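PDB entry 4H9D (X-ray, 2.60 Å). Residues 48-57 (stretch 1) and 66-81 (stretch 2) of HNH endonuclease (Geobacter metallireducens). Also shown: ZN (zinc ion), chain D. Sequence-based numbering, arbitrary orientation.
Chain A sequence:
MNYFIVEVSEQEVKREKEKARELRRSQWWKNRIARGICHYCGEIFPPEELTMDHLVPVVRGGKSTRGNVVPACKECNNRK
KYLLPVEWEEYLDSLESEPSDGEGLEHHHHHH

Stretch 1, residues 48-57: EELTMDHLVP
Stretch 2 66-81: RGNVVPACKECNNRKK

Two antiparallel strands, centred on T51-H54 and V69-A72, form a twisted ribbon whose N-to-C directions differ by 138°; a helix beginning at K74 continues the second strand, and 879 Å², both sides summed, is buried between the stretches. L50, M52, V69, V70, P71, A72 and C73 are buried, mostly apolar side chains that suit the covered parts of the ribbon, while T51 is exposed. The register pairs T51 with A72, M52 with P71, D53 with V70 and H54 with V69, at CA-CA distances of 5.3, 5.0, 5.3 and 4.6 Å. Backbone bonds close the two hydrogen-bonded pairs: T51 N to A72 O (2.7 Å), A72 N to T51 O (2.9 Å), D53 N to V70 O (2.8 Å) and V70 N to D53 O (2.8 Å). P71 has no amide hydrogen, and its non-hydrogen-bonded position opposite M52 requires none; its CA instead makes a CA-H...O contact with T51 O (3.5 Å). Strand phi/psi values are extended, for example -91/130 at M52 and -157/149 at V70.

One face carries L50, M52, H54, V69, P71 and C73. L50 (m, t) brings CD1 to P71 CB (4.1 Å) and CD2 to C73 CB (4.2 Å). Selenomethionine M52 (t, t, p) runs extended as far as SE beside V69, CG to V69 CG1 3.8 Å, before chi3 turns the methyl; V69 sits off-well at chi1 148°. H54 (m, chi2 76°) has N68 ND2 at its ring edge.

T51, D53, V70 and A72 occupy the other face. T51 is m; V70 is off-well at 105°. A72, a bare methyl, has its CB 4.1 Å from D53 CB, and D53 (t, chi2 32°) carries its carboxylate away from A72 toward the helix. There D53 OD1 accepts a 2.6 Å bond from water 1 O, while the aliphatic part of K80 passes close, CD to D53 OD2 3.7 Å. N77 (t) and K80 (t, t, t, p) both point CA-to-CB toward the first stretch.

Where the first strand ends, N68 (phi/psi -94/-7; chi1 t, chi2 46°) acts as a clamp. Its backbone O accepts from L55 N (2.9 Å), and its carboxamide imitates a peptide: OD1 accepts from V56 N (2.7 Å) and ND2 donates to V56 O (2.9 Å). An asparagine supplies both the acceptor and the donor for this paired contact. L55 (m, t; phi/psi -53/-54) turns the chain here, its CB 3.4 Å from N68 OD1; V56 is t.

C73 (p) stands at the N-cap, right before the helix: SG caps it by accepting from C76 N (3.6 Å) and binds ZN at 2.5 Å. C76 SG (C76 is m) also binds ZN at 2.5 Å, and two ligands elsewhere complete the site. N77 N to C73 O (2.9 Å) begins the helical bonding.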

ATOM      1  N   GLU A  48      23.341   1.838 -13.083  1.00 98.07           N
ATOM      2  CA  GLU A  48      23.014   2.209 -11.718  1.00102.66           C
ATOM      3  C   GLU A  48      21.505   2.213 -11.534  1.00102.06           C
ATOM      4  O   GLU A  48      21.003   1.814 -10.485  1.00105.80           O
ATOM      5  CB  GLU A  48      23.572   3.595 -11.392  1.00137.89           C
ATOM      6  CG  GLU A  48      25.082   3.638 -11.191  1.00148.69           C
ATOM      7  CD  GLU A  48      25.864   3.167 -12.408  1.00155.09           C
ATOM      8  OE1 GLU A  48      25.620   3.696 -13.515  1.00156.91           O
ATOM      9  OE2 GLU A  48      26.726   2.273 -12.255  1.00155.02           O
ATOM     10  N   GLU A  49      20.786   2.643 -12.569  1.00 73.74           N
ATOM     11  CA  GLU A  49      19.327   2.735 -12.518  1.00 71.47           C
ATOM     12  C   GLU A  49      18.530   1.437 -12.644  1.00 68.00           C
ATOM     13  O   GLU A  49      17.296   1.464 -12.625  1.00 73.34           O
ATOM     14  CB  GLU A  49      18.824   3.723 -13.570  1.00 67.20           C
ATOM     15  CG  GLU A  49      19.268   5.154 -13.344  1.00 73.12           C
ATOM     16  CD  GLU A  49      18.480   6.143 -14.188  1.00 80.99           C
ATOM     17  OE1 GLU A  49      17.241   6.215 -13.999  1.00 85.69           O
ATOM     18  OE2 GLU A  49      19.092   6.842 -15.036  1.00 81.17           O
ATOM     19  N   LEU A  50      19.216   0.306 -12.782  1.00 63.50           N
ATOM     20  CA  LEU A  50      18.525  -0.977 -12.880  1.00 58.74           C
ATOM     21  C   LEU A  50      18.633  -1.760 -11.576  1.00 57.10           C
ATOM     22  O   LEU A  50      19.584  -1.586 -10.813  1.00 60.02           O
ATOM     23  CB  LEU A  50      19.110  -1.827 -14.002  1.00 42.63           C
ATOM     24  CG  LEU A  50      19.037  -1.262 -15.410  1.00 43.24           C
ATOM     25  CD1 LEU A  50      19.462  -2.356 -16.372  1.00 42.51           C
ATOM     26  CD2 LEU A  50      17.630  -0.778 -15.724  1.00 35.13           C
ATOM     27  N   THR A  51      17.651  -2.620 -11.330  1.00 43.09           N
ATOM     28  CA  THR A  51      17.631  -3.464 -10.141  1.00 46.44           C
ATOM     29  C   THR A  51      17.310  -4.874 -10.585  1.00 42.39           C
ATOM     30  O   THR A  51      16.872  -5.098 -11.711  1.00 46.54           O
ATOM     31  CB  THR A  51      16.550  -3.034  -9.145  1.00 66.69           C
ATOM     32  OG1 THR A  51      16.569  -1.607  -9.010  1.00 76.43           O
ATOM     33  CG2 THR A  51      16.816  -3.664  -7.779  1.00 65.45           C
HETATM   34  N   MSE A  52      17.539  -5.835  -9.710  1.00 57.30           N
HETATM   35  CA  MSE A  52      17.239  -7.203 -10.059  1.00 55.06           C
HETATM   36  C   MSE A  52      15.824  -7.511  -9.626  1.00 53.92           C
HETATM   37  O   MSE A  52      15.438  -7.220  -8.493  1.00 60.27           O
HETATM   38  CB  MSE A  52      18.184  -8.149  -9.355  1.00 57.86           C
HETATM   39  CG  MSE A  52      17.844  -9.585  -9.597  1.00 59.05           C
HETATM   40 SE   MSE A  52      19.141 -10.708  -8.756  1.00 81.22          SE
HETATM   41  CE  MSE A  52      18.651 -10.349  -6.939  1.00 71.81           C
ATOM     42  N   ASP A  53      15.036  -8.077 -10.529  1.00 49.55           N
ATOM     43  CA  ASP A  53      13.675  -8.432 -10.174  1.00 48.24           C
ATOM     44  C   ASP A  53      13.430  -9.885 -10.514  1.00 47.96           C
ATOM     45  O   ASP A  53      14.035 -10.430 -11.439  1.00 50.81           O
ATOM     46  CB  ASP A  53      12.669  -7.540 -10.902  1.00 60.65           C
ATOM     47  CG  ASP A  53      11.234  -7.771 -10.442  1.00 65.45           C
ATOM     48  OD1 ASP A  53      11.020  -8.099  -9.253  1.00 72.78           O
ATOM     49  OD2 ASP A  53      10.313  -7.604 -11.271  1.00 68.11           O
ATOM     50  N   HIS A  54      12.577 -10.529  -9.727  1.00 40.89           N
ATOM     51  CA  HIS A  54      12.227 -11.920  -9.983  1.00 43.39           C
ATOM     52  C   HIS A  54      10.872 -11.897 -10.661  1.00 46.26           C
ATOM     53  O   HIS A  54       9.921 -11.322 -10.131  1.00 54.96           O
ATOM     54  CB  HIS A  54      12.116 -12.708  -8.692  1.00 36.73           C
ATOM     55  CG  HIS A  54      13.384 -12.773  -7.906  1.00 40.08           C
ATOM     56  ND1 HIS A  54      13.852 -11.713  -7.162  1.00 41.74           N
ATOM     57  CD2 HIS A  54      14.259 -13.787  -7.716  1.00 37.04           C
ATOM     58  CE1 HIS A  54      14.961 -12.074  -6.542  1.00 39.54           C
ATOM     59  NE2 HIS A  54      15.228 -13.328  -6.861  1.00 38.41           N
ATOM     60  N   LEU A  55      10.794 -12.494 -11.844  1.00 49.80           N
ATOM     61  CA  LEU A  55       9.539 -12.542 -12.575  1.00 48.16           C
ATOM     62  C   LEU A  55       8.520 -13.111 -11.610  1.00 50.36           C
ATOM     63  O   LEU A  55       7.478 -12.508 -11.350  1.00 54.27           O
ATOM     64  CB  LEU A  55       9.687 -13.449 -13.788  1.00 41.16           C
ATOM     65  CG  LEU A  55      10.512 -12.857 -14.916  1.00 39.00           C
ATOM     66  CD1 LEU A  55      10.742 -13.916 -15.956  1.00 38.51           C
ATOM     67  CD2 LEU A  55       9.784 -11.661 -15.499  1.00 37.41           C
ATOM     68  N   VAL A  56       8.864 -14.275 -11.073  1.00 49.18           N
ATOM     69  CA  VAL A  56       8.066 -14.978 -10.085  1.00 54.72           C
ATOM     70  C   VAL A  56       8.653 -14.606  -8.729  1.00 52.34           C
ATOM     71  O   VAL A  56       9.747 -15.043  -8.387  1.00 53.48           O
ATOM     72  CB  VAL A  56       8.200 -16.480 -10.269  1.00 41.98           C
ATOM     73  CG1 VAL A  56       7.495 -17.198  -9.153  1.00 44.03           C
ATOM     74  CG2 VAL A  56       7.640 -16.869 -11.611  1.00 34.14           C
ATOM     75  N   PRO A  57       7.936 -13.788  -7.945  1.00 40.24           N
ATOM     76  CA  PRO A  57       8.401 -13.361  -6.622  1.00 41.31           C
ATOM     77  C   PRO A  57       8.883 -14.520  -5.767  1.00 44.01           C
ATOM     78  O   PRO A  57       8.388 -15.637  -5.887  1.00 42.34           O
ATOM     79  CB  PRO A  57       7.172 -12.689  -6.028  1.00 35.81           C
ATOM     80  CG  PRO A  57       6.507 -12.097  -7.201  1.00 34.15           C
ATOM     81  CD  PRO A  57       6.624 -13.192  -8.252  1.00 31.65           C
ATOM     82  N   ARG A  66      19.046 -17.463 -13.177  1.00 54.73           N
ATOM     83  CA  ARG A  66      19.095 -16.676 -14.406  1.00 51.96           C
ATOM     84  C   ARG A  66      17.745 -16.619 -15.099  1.00 50.06           C
ATOM     85  O   ARG A  66      17.361 -15.577 -15.653  1.00 52.99           O
ATOM     86  CB  ARG A  66      20.132 -17.252 -15.365  1.00 61.51           C
ATOM     87  CG  ARG A  66      21.561 -17.071 -14.902  1.00 65.75           C
ATOM     88  CD  ARG A  66      22.523 -17.601 -15.932  1.00 66.03           C
ATOM     89  NE  ARG A  66      22.515 -19.058 -15.995  1.00 69.55           N
ATOM     90  CZ  ARG A  66      23.303 -19.766 -16.797  1.00 72.14           C
ATOM     91  NH1 ARG A  66      24.154 -19.141 -17.601  1.00 73.89           N
ATOM     92  NH2 ARG A  66      23.258 -21.093 -16.786  1.00 73.12           N
ATOM     93  N   GLY A  67      17.020 -17.736 -15.055  1.00 48.80           N
ATOM     94  CA  GLY A  67      15.713 -17.799 -15.691  1.00 51.08           C
ATOM     95  C   GLY A  67      14.621 -16.931 -15.072  1.00 54.56           C
ATOM     96  O   GLY A  67      13.853 -16.280 -15.785  1.00 60.93           O
ATOM     97  N   ASN A  68      14.554 -16.907 -13.748  1.00 44.39           N
ATOM     98  CA  ASN A  68      13.535 -16.139 -13.050  1.00 44.56           C
ATOM     99  C   ASN A  68      14.021 -14.732 -12.660  1.00 45.10           C
ATOM    100  O   ASN A  68      13.263 -13.895 -12.176  1.00 50.86           O
ATOM    101  CB  ASN A  68      13.088 -16.943 -11.819  1.00 31.88           C
ATOM    102  CG  ASN A  68      11.928 -16.319 -11.102  1.00 38.46           C
ATOM    103  OD1 ASN A  68      10.945 -15.905 -11.725  1.00 46.55           O
ATOM    104  ND2 ASN A  68      12.023 -16.254  -9.776  1.00 41.87           N
ATOM    105  N   VAL A  69      15.296 -14.477 -12.880  1.00 44.42           N
ATOM    106  CA  VAL A  69      15.864 -13.182 -12.556  1.00 47.49           C
ATOM    107  C   VAL A  69      15.894 -12.346 -13.829  1.00 51.49           C
ATOM    108  O   VAL A  69      16.101 -12.872 -14.925  1.00 57.45           O
ATOM    109  CB  VAL A  69      17.267 -13.360 -11.941  1.00 42.47           C
ATOM    110  CG1 VAL A  69      18.155 -12.212 -12.292  1.00 44.36           C
ATOM    111  CG2 VAL A  69      17.134 -13.473 -10.429  1.00 36.88           C
ATOM    112  N   VAL A  70      15.680 -11.045 -13.673  1.00 40.11           N
ATOM    113  CA  VAL A  70      15.615 -10.134 -14.803  1.00 35.84           C
ATOM    114  C   VAL A  70      15.927  -8.686 -14.365  1.00 35.51           C
ATOM    115  O   VAL A  70      15.632  -8.297 -13.225  1.00 38.76           O
ATOM    116  CB  VAL A  70      14.205 -10.221 -15.389  1.00 28.52           C
ATOM    117  CG1 VAL A  70      13.401  -8.999 -15.024  1.00 31.39           C
ATOM    118  CG2 VAL A  70      14.274 -10.424 -16.860  1.00 25.97           C
ATOM    119  N   PRO A  71      16.518  -7.862 -15.262  1.00 42.83           N
ATOM    120  CA  PRO A  71      16.858  -6.464 -14.941  1.00 44.51           C
ATOM    121  C   PRO A  71      15.648  -5.560 -15.098  1.00 51.65           C
ATOM    122  O   PRO A  71      14.942  -5.657 -16.091  1.00 48.46           O
ATOM    123  CB  PRO A  71      17.929  -6.095 -15.977  1.00 46.13           C
ATOM    124  CG  PRO A  71      18.187  -7.379 -16.774  1.00 41.43           C
ATOM    125  CD  PRO A  71      16.917  -8.177 -16.639  1.00 42.06           C
ATOM    126  N   ALA A  72      15.407  -4.676 -14.139  1.00 51.36           N
ATOM    127  CA  ALA A  72      14.266  -3.776 -14.253  1.00 46.79           C
ATOM    128  C   ALA A  72      14.607  -2.379 -13.746  1.00 50.00           C
ATOM    129  O   ALA A  72      15.421  -2.222 -12.834  1.00 55.54           O
ATOM    130  CB  ALA A  72      13.088  -4.336 -13.487  1.00 29.67           C
ATOM    131  N   CYS A  73      13.988  -1.365 -14.351  1.00 46.14           N
ATOM    132  CA  CYS A  73      14.203   0.031 -13.956  1.00 49.12           C
ATOM    133  C   CYS A  73      13.316   0.360 -12.755  1.00 55.07           C
ATOM    134  O   CYS A  73      12.335  -0.333 -12.482  1.00 50.31           O
ATOM    135  CB  CYS A  73      13.867   0.980 -15.108  1.00 49.62           C
ATOM    136  SG  CYS A  73      12.085   1.237 -15.395  1.00 58.38           S
ATOM    137  N   LYS A  74      13.668   1.421 -12.040  1.00 71.53           N
ATOM    138  CA  LYS A  74      12.931   1.850 -10.855  1.00 74.20           C
ATOM    139  C   LYS A  74      11.401   1.763 -10.986  1.00 72.83           C
ATOM    140  O   LYS A  74      10.743   1.020 -10.251  1.00 69.66           O
ATOM    141  CB  LYS A  74      13.370   3.280 -10.506  1.00 84.90           C
ATOM    142  CG  LYS A  74      12.628   3.960  -9.365  1.00 90.14           C
ATOM    143  CD  LYS A  74      13.326   5.261  -8.975  1.00 95.63           C
ATOM    144  CE  LYS A  74      13.565   6.171 -10.183  1.00 99.02           C
ATOM    145  NZ  LYS A  74      14.352   7.395  -9.842  1.00103.53           N
ATOM    146  N   GLU A  75      10.854   2.516 -11.937  1.00 67.03           N
ATOM    147  CA  GLU A  75       9.415   2.587 -12.193  1.00 65.75           C
ATOM    148  C   GLU A  75       8.720   1.245 -12.438  1.00 61.15           C
ATOM    149  O   GLU A  75       7.691   0.943 -11.826  1.00 61.57           O
ATOM    150  CB  GLU A  75       9.175   3.517 -13.377  1.00 94.03           C
ATOM    151  CG  GLU A  75       7.726   3.811 -13.682  1.00103.57           C
ATOM    152  CD  GLU A  75       7.576   4.788 -14.835  1.00115.41           C
ATOM    153  OE1 GLU A  75       8.115   5.911 -14.728  1.00117.75           O
ATOM    154  OE2 GLU A  75       6.928   4.436 -15.847  1.00119.45           O
ATOM    155  N   CYS A  76       9.276   0.447 -13.344  1.00 57.71           N
ATOM    156  CA  CYS A  76       8.708  -0.857 -13.667  1.00 58.23           C
ATOM    157  C   CYS A  76       8.763  -1.806 -12.478  1.00 53.56           C
ATOM    158  O   CYS A  76       7.812  -2.547 -12.214  1.00 52.06           O
ATOM    159  CB  CYS A  76       9.453  -1.503 -14.844  1.00 58.41           C
ATOM    160  SG  CYS A  76       8.842  -1.053 -16.490  1.00 56.94           S
ATOM    161  N   ASN A  77       9.876  -1.790 -11.756  1.00 55.72           N
ATOM    162  CA  ASN A  77      10.014  -2.693 -10.628  1.00 54.39           C
ATOM    163  C   ASN A  77       8.939  -2.524  -9.562  1.00 55.40           C
ATOM    164  O   ASN A  77       8.467  -3.523  -9.008  1.00 59.58           O
ATOM    165  CB  ASN A  77      11.391  -2.549  -9.992  1.00 52.84           C
ATOM    166  CG  ASN A  77      11.597  -3.522  -8.863  1.00 53.94           C
ATOM    167  OD1 ASN A  77      11.434  -4.733  -9.034  1.00 55.93           O
ATOM    168  ND2 ASN A  77      11.946  -3.003  -7.695  1.00 54.05           N
ATOM    169  N   ASN A  78       8.559  -1.278  -9.267  1.00 54.65           N
ATOM    170  CA  ASN A  78       7.532  -0.998  -8.256  1.00 59.31           C
ATOM    171  C   ASN A  78       6.134  -1.236  -8.799  1.00 59.55           C
ATOM    172  O   ASN A  78       5.351  -1.984  -8.217  1.00 60.35           O
ATOM    173  CB  ASN A  78       7.631   0.447  -7.787  1.00 62.92           C
ATOM    174  CG  ASN A  78       8.994   0.775  -7.233  1.00 68.19           C
ATOM    175  OD1 ASN A  78       9.419   0.204  -6.226  1.00 65.61           O
ATOM    176  ND2 ASN A  78       9.698   1.687  -7.893  1.00 71.05           N
ATOM    177  N   ARG A  79       5.831  -0.577  -9.915  1.00 53.46           N
ATOM    178  CA  ARG A  79       4.540  -0.700 -10.563  1.00 52.31           C
ATOM    179  C   ARG A  79       4.122  -2.147 -10.744  1.00 50.24           C
ATOM    180  O   ARG A  79       2.935  -2.455 -10.739  1.00 50.28           O
ATOM    181  CB  ARG A  79       4.568  -0.011 -11.924  1.00 52.44           C
ATOM    182  CG  ARG A  79       4.322   1.476 -11.863  1.00 58.09           C
ATOM    183  CD  ARG A  79       4.769   2.168 -13.141  1.00 63.96           C
ATOM    184  NE  ARG A  79       4.431   3.590 -13.143  1.00 70.62           N
ATOM    185  CZ  ARG A  79       3.199   4.060 -13.323  1.00 78.72           C
ATOM    186  NH1 ARG A  79       2.188   3.218 -13.520  1.00 80.48           N
ATOM    187  NH2 ARG A  79       2.970   5.369 -13.299  1.00 84.43           N
ATOM    188  N   LYS A  80       5.086  -3.040 -10.911  1.00 56.07           N
ATOM    189  CA  LYS A  80       4.748  -4.435 -11.095  1.00 55.44           C
ATOM    190  C   LYS A  80       4.283  -4.993  -9.754  1.00 59.29           C
ATOM    191  O   LYS A  80       3.634  -6.036  -9.700  1.00 60.79           O
ATOM    192  CB  LYS A  80       5.960  -5.220 -11.621  1.00 56.64           C
ATOM    193  CG  LYS A  80       5.635  -6.666 -11.988  1.00 59.31           C
ATOM    194  CD  LYS A  80       6.843  -7.444 -12.475  1.00 63.33           C
ATOM    195  CE  LYS A  80       6.474  -8.898 -12.776  1.00 65.38           C
ATOM    196  NZ  LYS A  80       5.335  -9.005 -13.754  1.00 63.46           N
ATOM    197  N   LYS A  81       4.605  -4.283  -8.675  1.00 61.59           N
ATOM    198  CA  LYS A  81       4.222  -4.713  -7.331  1.00 62.59           C
ATOM    199  C   LYS A  81       2.916  -4.137  -6.799  1.00 64.65           C
ATOM    200  O   LYS A  81       2.166  -4.840  -6.124  1.00 67.65           O
ATOM    201  CB  LYS A  81       5.342  -4.412  -6.327  1.00 67.21           C
ATOM    202  CG  LYS A  81       6.282  -5.596  -6.077  1.00 68.27           C
ATOM    203  CD  LYS A  81       7.308  -5.321  -4.969  1.00 72.41           C
ATOM    204  CE  LYS A  81       8.347  -4.273  -5.374  1.00 75.43           C
ATOM    205  NZ  LYS A  81       7.735  -2.957  -5.729  1.00 77.65           N
TER
HETATM  206 ZN    ZN D 201      11.165  -0.298 -17.192  1.00 51.95          ZN
HETATM  207  O   HOH W   1       8.810  -6.870  -8.844  1.00 70.32           O